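PDB 6K9T: beta-lactamase from Klebsiella pneumoniae, which probably hydrolyses the amide bond of beta-lactam antibiotics to give substituted beta-amino acids, as a class C serine enzyme. Local coordinates for residues A[125-130]-A[157-162]. Numbering follows the deposited sequence.
With CEF (CEFOTAXIME, C3' cleaved, open, bound form), chain B.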
loop_
_atom_site.group_PDB
_atom_site.type_symbol
_atom_site.label_atom_id
_atom_site.label_comp_id
_atom_site.label_asym_id
_atom_site.label_seq_id
_atom_site.Cartn_x
_atom_site.Cartn_y
_atom_site.Cartn_z
ATOM N N LEU A 125 4.595 15.210 -4.498
ATOM C CA LEU A 125 4.922 13.930 -3.881
ATOM C C LEU A 125 5.212 13.969 -2.387
ATOM O O LEU A 125 4.631 13.225 -1.610
ATOM C CB LEU A 125 6.113 13.344 -4.626
ATOM C CG LEU A 125 6.634 12.002 -4.148
ATOM C CD1 LEU A 125 5.474 10.966 -4.091
ATOM C CD2 LEU A 125 7.694 11.538 -5.143
ATOM N N PHE A 126 6.158 14.809 -1.971
ATOM C CA PHE A 126 6.652 14.823 -0.600
ATOM C C PHE A 126 6.173 16.010 0.196
ATOM O O PHE A 126 6.129 17.135 -0.302
ATOM C CB PHE A 126 8.194 14.786 -0.604
ATOM C CG PHE A 126 8.764 13.520 -1.167
ATOM C CD1 PHE A 126 8.464 12.313 -0.557
ATOM C CD2 PHE A 126 9.634 13.534 -2.259
ATOM C CE1 PHE A 126 8.979 11.138 -1.044
ATOM C CE2 PHE A 126 10.120 12.353 -2.797
ATOM C CZ PHE A 126 9.834 11.164 -2.173
ATOM N N MET A 127 5.846 15.739 1.447
ATOM C CA MET A 127 5.587 16.771 2.423
ATOM C C MET A 127 6.795 17.691 2.515
ATOM O O MET A 127 7.917 17.181 2.647
ATOM C CB MET A 127 5.308 16.132 3.796
ATOM C CG MET A 127 4.848 17.166 4.832
ATOM S SD MET A 127 3.155 17.720 4.529
ATOM C CE MET A 127 2.160 16.300 4.970
ATOM N N PRO A 128 6.569 19.020 2.496
ATOM C CA PRO A 128 7.701 19.951 2.691
ATOM C C PRO A 128 8.409 19.632 4.019
ATOM O O PRO A 128 7.740 19.435 5.018
ATOM C CB PRO A 128 7.032 21.330 2.733
ATOM C CG PRO A 128 5.807 21.160 1.836
ATOM C CD PRO A 128 5.318 19.717 2.157
ATOM N N GLU A 129 9.744 19.595 4.011
ATOM C CA GLU A 129 10.511 19.151 5.173
ATOM C C GLU A 129 10.270 19.983 6.444
ATOM O O GLU A 129 10.300 19.459 7.551
ATOM C CB GLU A 129 12.010 19.155 4.840
ATOM C CG GLU A 129 12.864 18.625 5.965
ATOM C CD GLU A 129 14.345 18.543 5.615
ATOM O OE1 GLU A 129 14.744 18.927 4.479
ATOM O OE2 GLU A 129 15.110 18.099 6.501
ATOM N N ASP A 130 9.987 21.269 6.274
ATOM C CA ASP A 130 9.863 22.140 7.435
ATOM C C ASP A 130 8.476 22.113 8.062
ATOM O O ASP A 130 8.263 22.747 9.098
ATOM C CB ASP A 130 10.261 23.591 7.065
ATOM C CG ASP A 130 9.472 24.149 5.899
ATOM O OD1 ASP A 130 9.101 23.383 4.976
ATOM O OD2 ASP A 130 9.241 25.382 5.876
ATOM N N SER A 157 1.039 11.234 -4.536
ATOM C CA SER A 157 1.254 12.184 -3.462
ATOM C C SER A 157 1.116 11.584 -2.071
ATOM O O SER A 157 0.038 11.076 -1.714
ATOM C CB SER A 157 0.294 13.393 -3.624
ATOM O OG SER A 157 0.521 14.308 -2.525
ATOM N N ASN A 158 2.158 11.731 -1.242
ATOM C CA ASN A 158 2.018 11.399 0.183
ATOM C C ASN A 158 1.116 12.390 0.894
ATOM O O ASN A 158 0.434 12.029 1.841
ATOM C CB ASN A 158 3.388 11.428 0.898
ATOM C CG ASN A 158 4.272 10.256 0.567
ATOM O OD1 ASN A 158 3.807 9.178 0.188
ATOM N ND2 ASN A 158 5.571 10.414 0.838
ATOM N N ILE A 159 1.086 13.648 0.457
ATOM C CA ILE A 159 0.313 14.688 1.117
ATOM C C ILE A 159 -1.166 14.421 0.861
ATOM O O ILE A 159 -2.008 14.416 1.789
ATOM C CB ILE A 159 0.637 16.070 0.566
ATOM C CG1 ILE A 159 2.135 16.330 0.576
ATOM C CG2 ILE A 159 -0.126 17.135 1.415
ATOM C CD1 ILE A 159 2.507 17.718 0.028
ATOM N N GLY A 160 -1.534 14.122 -0.390
ATOM C CA GLY A 160 -2.943 13.818 -0.689
ATOM C C GLY A 160 -3.424 12.592 0.082
ATOM O O GLY A 160 -4.550 12.573 0.617
ATOM N N THR A 161 -2.560 11.581 0.179
ATOM C CA THR A 161 -2.938 10.409 0.955
ATOM C C THR A 161 -3.165 10.749 2.413
ATOM O O THR A 161 -4.103 10.204 3.065
ATOM C CB THR A 161 -1.838 9.334 0.818
ATOM O OG1 THR A 161 -1.625 9.100 -0.589
ATOM C CG2 THR A 161 -2.368 8.031 1.441
ATOM N N GLY A 162 -2.326 11.624 2.946
ATOM C CA GLY A 162 -2.463 12.069 4.309
ATOM C C GLY A 162 -3.819 12.706 4.538
ATOM O O GLY A 162 -4.539 12.357 5.503
HETATM S S1 CEF B . 7.639 7.866 -2.575
HETATM C C1 CEF B . 7.810 7.679 -4.252
HETATM C C2 CEF B . 8.781 6.553 -4.717
HETATM C C3 CEF B . 9.314 6.390 -5.984
HETATM C C4 CEF B . 8.796 5.316 -3.644
HETATM C C5 CEF B . 9.572 4.044 -3.858
HETATM O O1 CEF B . 10.744 4.032 -4.351
HETATM O O2 CEF B . 8.965 2.992 -3.539
HETATM N N1 CEF B . 7.984 5.312 -2.423
HETATM C C6 CEF B . 7.027 6.364 -2.194
HETATM C C7 CEF B . 6.646 6.177 -0.687
HETATM C C8 CEF B . 5.961 4.872 -0.706
HETATM O O3 CEF B . 6.538 3.824 -0.407
HETATM N N2 CEF B . 7.809 6.076 0.117
HETATM C C9 CEF B . 8.270 7.249 0.730
HETATM O O4 CEF B . 7.641 8.284 0.596
HETATM C C10 CEF B . 9.555 7.143 1.490
HETATM N N3 CEF B . 9.697 7.350 2.756
HETATM O O5 CEF B . 8.668 7.730 3.520
HETATM C C11 CEF B . 9.126 7.547 4.864
HETATM C C12 CEF B . 10.718 6.676 0.652
HETATM C C13 CEF B . 10.723 6.183 -0.709
HETATM S S2 CEF B . 12.214 5.835 -1.060
HETATM C C14 CEF B . 13.025 6.155 0.256
HETATM N N4 CEF B . 14.414 5.990 0.419
HETATM N N5 CEF B . 12.153 6.654 1.262
HETATM O O HOH W 1 6.099 12.953 2.420
#
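Asn-158 touches Leu-125 near its base and Phe-126 at its amide nitrogen, a worked example of one residue serving both fold and ligand. Asn-158 N donates to Leu-125 O (2.9 Å), tying the loop to the first turn of helix 158-171. Asn-158 CB rests against the same carbonyl, 3.3 Å from Leu-125 O. With CG beside the backbone N (chi1 -74°), the amide runs alongside the Phe-126 ring, their planes 64° apart, and Asn-158 ND2 comes obliquely to within 3.7 Å of Phe-126 CD1. At the tip the two amide atoms divide the work. Asn-158 ND2 gives one nearly straight bond to O4 of the opened cefotaxime (3.0 Å, N-H...O 172°) and another to a water that also accepts from Met-127 N; OD1 accepts from Lys-74 NZ.

Hydrophobic side chains surround these bonds. Leu-125 CG sits over the centre of the Phe-126 ring, while the edge of that ring faces the ligand's O4. One residue on in the helix, Ile-159 CD1 packs on Pro-128 CD (4.1 Å) and makes plain van der Waals contact with Phe-126 O (3.7 Å). At the helix start, Ser-157 is the N-cap residue, Ser-157 OG accepting a straight bond from Gly-160 N (3.0 Å) and also hydrogen-bonding to Gln-124 O.

Tyr-156, Ser-157 and Asn-158 match the Tyr-x-Asn element of class C beta-lactamases; nearby, covalently binding Ser-71 and Lys-74 are consistent with the family's SxxK motif. With OD1 accepting from Lys-74 and ND2 donating to O4 and the water, the amide is probably held in one flip state, so a single residue joins loop, helix start and ligand: its backbone N holds the loop, its side chain ligand and lysine.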